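Local atomic coordinates of putative snRNP Sm-like protein (Pyrococcus abyssi, PDB entry 1H64), a protein that probably binds RNA, as other members of the Sm family do, and assembles into a ring of seven identical subunits. Residues Arg4-Ile9 / Ile36-Val41; Val17-Lys22 / Ile60-Asp65. All blocks are in the same frame, centred on the assembly; numbering follows the deposited sequence.

Interaction 1: Arg4-Ile9 / Ile36-Val41; sequences RPLDVI and IHLNVV
Leu6 meets Leu38 and Ile36 through methyl and methine groups alone. CD2 of Leu38 is 3.9 Å from CD1 of Leu6 and equally far from its CD2, so this one methyl abuts the forked end of Leu6. The two leucines approach at a slant. Ile36 comes from another direction, at about a right angle to Leu6, and its CD1 lies 4.0 Å from Leu6 CG. Ile36 CG1 stands anti to the backbone N (chi1 -173°), and the bend at the next bond (chi2 54°) turns CD1 back to the helix although CB points away from it. CG2 of Ile36 lies over the centre of one face of the His37 ring, 3.8 Å above its plane. Ile9, one turn past Pro5 on the helix, adds a looser contact: its CG1 is 4.3 Å from Leu38 CD2.

The backbone of Leu38 has a positive phi of 71°, in the left-handed region, and the chain turns here before it enters strand 40-42. No hydrogen bond crosses the contact. Arg4 is the N-cap residue of the helix, and its O accepts the N-H of Val8.

Tyr34 of strand 25-34 touches both Leu6 and Ile9, and Ile70 of strand 67-72 touches Ile9 and Val40. Arg63 of a neighbouring subunit packs on Leu38. The contact thus joins the N-terminal helix of the Sm fold to the turn between strands 25-34 and 40-42.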
ATOM      1  N   ARG C   4      -2.007 -16.693  20.219  1.00 35.22           N
ATOM      2  CA  ARG C   4      -1.736 -15.977  18.985  1.00 33.52           C
ATOM      3  C   ARG C   4      -2.954 -15.230  18.476  1.00 28.69           C
ATOM      4  O   ARG C   4      -4.089 -15.542  18.833  1.00 28.22           O
ATOM      5  CB  ARG C   4      -1.204 -16.941  17.915  1.00 38.87           C
ATOM      6  CG  ARG C   4      -2.200 -17.941  17.394  1.00 45.94           C
ATOM      7  CD  ARG C   4      -1.486 -19.005  16.565  1.00 51.79           C
ATOM      8  NE  ARG C   4      -0.583 -19.813  17.379  1.00 56.62           N
ATOM      9  CZ  ARG C   4      -0.962 -20.847  18.127  1.00 61.38           C
ATOM     10  NH1 ARG C   4      -2.239 -21.213  18.169  1.00 62.28           N
ATOM     11  NH2 ARG C   4      -0.062 -21.517  18.839  1.00 60.03           N
ATOM     12  N   PRO C   5      -2.729 -14.223  17.630  1.00 26.29           N
ATOM     13  CA  PRO C   5      -3.806 -13.410  17.063  1.00 25.42           C
ATOM     14  C   PRO C   5      -5.046 -14.202  16.668  1.00 27.48           C
ATOM     15  O   PRO C   5      -6.162 -13.887  17.091  1.00 23.32           O
ATOM     16  CB  PRO C   5      -3.124 -12.747  15.871  1.00 21.85           C
ATOM     17  CG  PRO C   5      -1.741 -12.482  16.422  1.00 22.28           C
ATOM     18  CD  PRO C   5      -1.412 -13.797  17.107  1.00 23.91           C
ATOM     19  N   LEU C   6      -4.861 -15.235  15.854  1.00 26.27           N
ATOM     20  CA  LEU C   6      -5.992 -16.041  15.415  1.00 26.26           C
ATOM     21  C   LEU C   6      -6.708 -16.823  16.518  1.00 27.91           C
ATOM     22  O   LEU C   6      -7.927 -17.037  16.438  1.00 32.15           O
ATOM     23  CB  LEU C   6      -5.552 -16.970  14.282  1.00 34.67           C
ATOM     24  CG  LEU C   6      -5.486 -16.275  12.915  1.00 32.60           C
ATOM     25  CD1 LEU C   6      -6.895 -15.923  12.463  1.00 37.63           C
ATOM     26  CD2 LEU C   6      -4.629 -15.023  12.992  1.00 38.47           C
ATOM     27  N   ASP C   7      -5.975 -17.247  17.539  1.00 27.35           N
ATOM     28  CA  ASP C   7      -6.588 -17.978  18.655  1.00 30.42           C
ATOM     29  C   ASP C   7      -7.581 -17.056  19.368  1.00 28.74           C
ATOM     30  O   ASP C   7      -8.692 -17.458  19.708  1.00 32.17           O
ATOM     31  CB  ASP C   7      -5.536 -18.412  19.685  1.00 29.98           C
ATOM     32  CG  ASP C   7      -4.505 -19.360  19.113  1.00 40.77           C
ATOM     33  OD1 ASP C   7      -4.889 -20.243  18.320  1.00 42.91           O
ATOM     34  OD2 ASP C   7      -3.314 -19.231  19.479  1.00 39.62           O
ATOM     35  N   VAL C   8      -7.147 -15.826  19.606  1.00 29.24           N
ATOM     36  CA  VAL C   8      -7.963 -14.822  20.286  1.00 27.18           C
ATOM     37  C   VAL C   8      -9.246 -14.564  19.504  1.00 30.79           C
ATOM     38  O   VAL C   8     -10.348 -14.562  20.064  1.00 27.11           O
ATOM     39  CB  VAL C   8      -7.183 -13.490  20.433  1.00 27.56           C
ATOM     40  CG1 VAL C   8      -8.114 -12.387  20.934  1.00 27.67           C
ATOM     41  CG2 VAL C   8      -6.026 -13.662  21.380  1.00 25.34           C
ATOM     42  N   ILE C   9      -9.105 -14.342  18.199  1.00 24.96           N
ATOM     43  CA  ILE C   9     -10.257 -14.096  17.348  1.00 24.25           C
ATOM     44  C   ILE C   9     -11.210 -15.295  17.400  1.00 28.60           C
ATOM     45  O   ILE C   9     -12.442 -15.133  17.504  1.00 25.98           O
ATOM     46  CB  ILE C   9      -9.803 -13.834  15.895  1.00 25.03           C
ATOM     47  CG1 ILE C   9      -8.988 -12.539  15.838  1.00 28.35           C
ATOM     48  CG2 ILE C   9     -10.997 -13.760  14.958  1.00 23.45           C
ATOM     49  CD1 ILE C   9      -9.702 -11.325  16.396  1.00 34.72           C
ATOM     50  N   ILE C  36      -8.455 -16.316   7.693  1.00 22.65           N
ATOM     51  CA  ILE C  36      -7.033 -16.150   7.958  1.00 24.63           C
ATOM     52  C   ILE C  36      -6.426 -14.786   7.633  1.00 23.89           C
ATOM     53  O   ILE C  36      -5.332 -14.477   8.093  1.00 25.39           O
ATOM     54  CB  ILE C  36      -6.240 -17.257   7.233  1.00 28.25           C
ATOM     55  CG1 ILE C  36      -4.768 -17.199   7.638  1.00 34.69           C
ATOM     56  CG2 ILE C  36      -6.388 -17.095   5.737  1.00 27.10           C
ATOM     57  CD1 ILE C  36      -4.563 -17.250   9.134  1.00 42.97           C
ATOM     58  N   HIS C  37      -7.129 -13.965   6.856  1.00 21.22           N
ATOM     59  CA  HIS C  37      -6.625 -12.628   6.505  1.00 23.89           C
ATOM     60  C   HIS C  37      -7.126 -11.609   7.527  1.00 18.66           C
ATOM     61  O   HIS C  37      -6.845 -10.415   7.438  1.00 21.33           O
ATOM     62  CB  HIS C  37      -7.125 -12.232   5.111  1.00 23.84           C
ATOM     63  CG  HIS C  37      -6.841 -13.254   4.063  1.00 31.60           C
ATOM     64  ND1 HIS C  37      -5.558 -13.587   3.682  1.00 32.36           N
ATOM     65  CD2 HIS C  37      -7.667 -14.070   3.365  1.00 33.81           C
ATOM     66  CE1 HIS C  37      -5.605 -14.568   2.796  1.00 33.48           C
ATOM     67  NE2 HIS C  37      -6.874 -14.880   2.587  1.00 37.55           N
ATOM     68  N   LEU C  38      -7.844 -12.113   8.521  1.00 21.99           N
ATOM     69  CA  LEU C  38      -8.441 -11.288   9.563  1.00 19.70           C
ATOM     70  C   LEU C  38      -9.611 -10.456   9.033  1.00 19.34           C
ATOM     71  O   LEU C  38      -9.928  -9.381   9.567  1.00 25.71           O
ATOM     72  CB  LEU C  38      -7.413 -10.396  10.252  1.00 24.73           C
ATOM     73  CG  LEU C  38      -6.342 -11.142  11.067  1.00 31.63           C
ATOM     74  CD1 LEU C  38      -5.421 -10.136  11.725  1.00 35.22           C
ATOM     75  CD2 LEU C  38      -6.993 -12.036  12.117  1.00 33.85           C
ATOM     76  N   ASN C  39     -10.246 -10.945   7.973  1.00 20.15           N
ATOM     77  CA  ASN C  39     -11.462 -10.288   7.489  1.00 20.94           C
ATOM     78  C   ASN C  39     -12.432 -10.820   8.549  1.00 22.39           C
ATOM     79  O   ASN C  39     -12.316 -11.983   8.962  1.00 18.95           O
ATOM     80  CB  ASN C  39     -11.895 -10.806   6.117  1.00 23.33           C
ATOM     81  CG  ASN C  39     -10.932 -10.405   5.007  1.00 22.03           C
ATOM     82  OD1 ASN C  39     -10.439  -9.279   4.977  1.00 23.72           O
ATOM     83  ND2 ASN C  39     -10.676 -11.331   4.081  1.00 22.86           N
ATOM     84  N   VAL C  40     -13.362  -9.994   9.020  1.00 21.88           N
ATOM     85  CA  VAL C  40     -14.287 -10.471  10.049  1.00 20.74           C
ATOM     86  C   VAL C  40     -15.739 -10.182   9.707  1.00 23.28           C
ATOM     87  O   VAL C  40     -16.036  -9.330   8.868  1.00 19.57           O
ATOM     88  CB  VAL C  40     -13.964  -9.860  11.449  1.00 25.44           C
ATOM     89  CG1 VAL C  40     -12.579 -10.329  11.912  1.00 27.38           C
ATOM     90  CG2 VAL C  40     -14.022  -8.328  11.400  1.00 25.75           C
ATOM     91  N   VAL C  41     -16.638 -10.932  10.341  1.00 25.61           N
ATOM     92  CA  VAL C  41     -18.066 -10.759  10.106  1.00 28.10           C
ATOM     93  C   VAL C  41     -18.709 -10.465  11.449  1.00 26.66           C
ATOM     94  O   VAL C  41     -18.491 -11.202  12.408  1.00 21.90           O
ATOM     95  CB  VAL C  41     -18.722 -12.041   9.526  1.00 28.40           C
ATOM     96  CG1 VAL C  41     -20.203 -11.772   9.259  1.00 26.44           C
ATOM     97  CG2 VAL C  41     -18.036 -12.459   8.222  1.00 25.36           C
TER

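Interaction 2: Val17-Lys22 / Ile60-Asp65; sequences VLVILK and IVIRGD
Ile62 points toward strand 16-21 and divides its contacts there between two residues. From CB, the branch CG2 is anti to the backbone N and reaches for Leu21, ending 4.4 Å from its CD2. The other branch leaves through CG1, which lies anti to the carbonyl carbon (chi1 -59°) and serves as a spacer. At its tip, Ile62 CD1 is 4.2 Å from Val19 CG1 and 4.3 Å from Val19 CG2. Ile62 and Val19 therefore approach tip to tip, while Leu21 is met by the shorter branch. All three are buried.

Lys22 makes the polar end of the contact. Its chain is extended beyond CG and carries the ammonium group to the backbone of Asp65. NZ donates a weak hydrogen bond to Asp65 O, at 2.9 Å. CE lies almost as close to that oxygen, at 3.0 Å, so the carbonyl is approached from the flank of the lysine end. The carboxylate of Asp65 stays farther off, with OD2 4.8 Å from NZ. NZ also has a long, weak ion pair with Asp65 of a neighbouring subunit. A methionine in place of Lys22 would probably leave Asp65 O without this donor and remove a positive charge from beside the two carboxylates.

Phe27 of strand 25-34 touches Leu21 and Ile62, while Leu42 of strand 40-42 touches Val19 and Ile62. These residues belong to the hydrophobic core of the small Sm barrel. Val61 and Ile62 pair antiparallel with a strand of another subunit, and the sheet runs on across the ring interface.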
ATOM      1  N   VAL C  17     -17.366  -7.624  20.133  1.00 28.83           N
ATOM      2  CA  VAL C  17     -15.994  -7.175  19.920  1.00 26.03           C
ATOM      3  C   VAL C  17     -15.985  -5.754  19.395  1.00 27.49           C
ATOM      4  O   VAL C  17     -17.003  -5.232  18.905  1.00 29.08           O
ATOM      5  CB  VAL C  17     -15.233  -8.037  18.880  1.00 25.89           C
ATOM      6  CG1 VAL C  17     -15.111  -9.480  19.369  1.00 26.63           C
ATOM      7  CG2 VAL C  17     -15.953  -7.983  17.544  1.00 28.75           C
ATOM      8  N   LEU C  18     -14.816  -5.140  19.494  1.00 25.07           N
ATOM      9  CA  LEU C  18     -14.573  -3.791  19.004  1.00 23.57           C
ATOM     10  C   LEU C  18     -13.566  -3.916  17.840  1.00 24.12           C
ATOM     11  O   LEU C  18     -12.505  -4.522  18.009  1.00 20.79           O
ATOM     12  CB  LEU C  18     -13.956  -2.953  20.123  1.00 22.57           C
ATOM     13  CG  LEU C  18     -13.519  -1.512  19.839  1.00 31.88           C
ATOM     14  CD1 LEU C  18     -14.697  -0.709  19.308  1.00 32.63           C
ATOM     15  CD2 LEU C  18     -12.985  -0.879  21.123  1.00 35.10           C
ATOM     16  N   VAL C  19     -13.907  -3.387  16.667  1.00 23.04           N
ATOM     17  CA  VAL C  19     -12.976  -3.427  15.531  1.00 22.66           C
ATOM     18  C   VAL C  19     -12.551  -1.978  15.279  1.00 23.09           C
ATOM     19  O   VAL C  19     -13.360  -1.154  14.833  1.00 25.17           O
ATOM     20  CB  VAL C  19     -13.644  -4.015  14.258  1.00 21.88           C
ATOM     21  CG1 VAL C  19     -12.650  -4.009  13.085  1.00 23.78           C
ATOM     22  CG2 VAL C  19     -14.145  -5.449  14.532  1.00 18.48           C
ATOM     23  N   ILE C  20     -11.294  -1.675  15.589  1.00 19.29           N
ATOM     24  CA  ILE C  20     -10.724  -0.345  15.417  1.00 23.70           C
ATOM     25  C   ILE C  20     -10.102  -0.197  14.027  1.00 25.68           C
ATOM     26  O   ILE C  20      -9.235  -0.987  13.628  1.00 19.53           O
ATOM     27  CB  ILE C  20      -9.638  -0.070  16.473  1.00 21.61           C
ATOM     28  CG1 ILE C  20     -10.204  -0.297  17.876  1.00 29.16           C
ATOM     29  CG2 ILE C  20      -9.130   1.357  16.347  1.00 24.14           C
ATOM     30  CD1 ILE C  20      -9.176  -0.109  18.985  1.00 29.30           C
ATOM     31  N   LEU C  21     -10.555   0.812  13.290  1.00 24.32           N
ATOM     32  CA  LEU C  21     -10.041   1.045  11.951  1.00 30.69           C
ATOM     33  C   LEU C  21      -8.944   2.105  11.983  1.00 33.71           C
ATOM     34  O   LEU C  21      -8.808   2.845  12.953  1.00 33.31           O
ATOM     35  CB  LEU C  21     -11.192   1.457  11.028  1.00 31.74           C
ATOM     36  CG  LEU C  21     -12.332   0.429  11.084  1.00 35.84           C
ATOM     37  CD1 LEU C  21     -13.589   1.033  10.519  1.00 37.58           C
ATOM     38  CD2 LEU C  21     -11.939  -0.850  10.330  1.00 35.08           C
ATOM     39  N   LYS C  22      -8.149   2.160  10.920  1.00 40.99           N
ATOM     40  CA  LYS C  22      -7.042   3.109  10.828  1.00 47.70           C
ATOM     41  C   LYS C  22      -7.501   4.568  10.747  1.00 52.29           C
ATOM     42  O   LYS C  22      -6.862   5.375  10.078  1.00 56.13           O
ATOM     43  CB  LYS C  22      -6.187   2.778   9.600  1.00 45.90           C
ATOM     44  CG  LYS C  22      -5.883   1.292   9.447  1.00 45.73           C
ATOM     45  CD  LYS C  22      -4.972   1.009   8.251  1.00 45.81           C
ATOM     46  CE  LYS C  22      -4.709  -0.486   8.088  1.00 40.22           C
ATOM     47  NZ  LYS C  22      -3.707  -0.752   7.006  1.00 45.65           N
ATOM     48  N   ILE C  60     -22.368  -7.409   8.896  1.00 27.48           N
ATOM     49  CA  ILE C  60     -21.392  -6.716   8.062  1.00 27.11           C
ATOM     50  C   ILE C  60     -20.048  -7.446   7.983  1.00 25.25           C
ATOM     51  O   ILE C  60     -19.535  -7.920   8.993  1.00 21.56           O
ATOM     52  CB  ILE C  60     -21.137  -5.285   8.574  1.00 24.78           C
ATOM     53  CG1 ILE C  60     -20.257  -4.525   7.577  1.00 27.37           C
ATOM     54  CG2 ILE C  60     -20.469  -5.317   9.944  1.00 20.44           C
ATOM     55  CD1 ILE C  60     -20.083  -3.060   7.905  1.00 27.68           C
ATOM     56  N   VAL C  61     -19.510  -7.519   6.768  1.00 22.75           N
ATOM     57  CA  VAL C  61     -18.211  -8.155   6.513  1.00 22.44           C
ATOM     58  C   VAL C  61     -17.201  -7.011   6.396  1.00 18.47           C
ATOM     59  O   VAL C  61     -17.343  -6.147   5.534  1.00 23.29           O
ATOM     60  CB  VAL C  61     -18.242  -8.964   5.204  1.00 23.43           C
ATOM     61  CG1 VAL C  61     -16.883  -9.695   5.005  1.00 24.13           C
ATOM     62  CG2 VAL C  61     -19.372  -9.973   5.253  1.00 23.16           C
ATOM     63  N   ILE C  62     -16.204  -7.008   7.282  1.00 18.55           N
ATOM     64  CA  ILE C  62     -15.169  -5.987   7.331  1.00 19.71           C
ATOM     65  C   ILE C  62     -13.843  -6.560   6.809  1.00 22.02           C
ATOM     66  O   ILE C  62     -13.400  -7.612   7.275  1.00 18.31           O
ATOM     67  CB  ILE C  62     -14.944  -5.534   8.781  1.00 17.98           C
ATOM     68  CG1 ILE C  62     -16.257  -4.970   9.372  1.00 22.31           C
ATOM     69  CG2 ILE C  62     -13.879  -4.460   8.835  1.00 22.17           C
ATOM     70  CD1 ILE C  62     -16.132  -4.600  10.863  1.00 23.92           C
ATOM     71  N   ARG C  63     -13.195  -5.879   5.866  1.00 21.41           N
ATOM     72  CA  ARG C  63     -11.930  -6.421   5.360  1.00 21.06           C
ATOM     73  C   ARG C  63     -10.783  -6.130   6.315  1.00 13.44           C
ATOM     74  O   ARG C  63     -10.595  -5.006   6.774  1.00 17.57           O
ATOM     75  CB  ARG C  63     -11.628  -5.888   3.949  1.00 18.21           C
ATOM     76  CG  ARG C  63     -12.386  -6.647   2.820  1.00 22.54           C
ATOM     77  CD  ARG C  63     -11.602  -6.528   1.508  1.00 32.72           C
ATOM     78  NE  ARG C  63     -11.064  -5.189   1.485  1.00 41.24           N
ATOM     79  CZ  ARG C  63      -9.810  -4.856   1.225  1.00 28.68           C
ATOM     80  NH1 ARG C  63      -8.879  -5.759   0.921  1.00 27.54           N
ATOM     81  NH2 ARG C  63      -9.487  -3.592   1.353  1.00 26.87           N
ATOM     82  N   GLY C  64      -9.991  -7.158   6.611  1.00 20.83           N
ATOM     83  CA  GLY C  64      -8.876  -6.987   7.534  1.00 17.73           C
ATOM     84  C   GLY C  64      -7.794  -5.963   7.195  1.00 20.01           C
ATOM     85  O   GLY C  64      -7.150  -5.415   8.095  1.00 16.53           O
ATOM     86  N   ASP C  65      -7.591  -5.684   5.910  1.00 18.39           N
ATOM     87  CA  ASP C  65      -6.560  -4.739   5.506  1.00 18.83           C
ATOM     88  C   ASP C  65      -6.759  -3.330   6.062  1.00 24.07           C
ATOM     89  O   ASP C  65      -5.809  -2.547   6.141  1.00 23.80           O
ATOM     90  CB  ASP C  65      -6.460  -4.690   3.978  1.00 28.45           C
ATOM     91  CG  ASP C  65      -5.260  -3.875   3.498  1.00 35.63           C
ATOM     92  OD1 ASP C  65      -5.458  -2.817   2.858  1.00 36.89           O
ATOM     93  OD2 ASP C  65      -4.116  -4.290   3.774  1.00 32.70           O
TER

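From the N terminus, helix 5-11 comes first and strand 16-21 follows. Interaction 1 then closes the stretch from the helix to 36-41, around strands 16-21 and 25-34. Interaction 2 closes a longer one, from strand 16-21 to 60-65. The segments alternate along the chain, so the two closures cross and neither nests in the other. They meet where strand 40-42 pairs with strand 60-62: Asn39 OD1 is 2.7 Å from Gly64 N, a hydrogen bond between the two turns. In Sm relatives, the corresponding turns face the central pore and contact uridine-rich RNA. Together the contacts tie helix, barrel core and these turns into one unit.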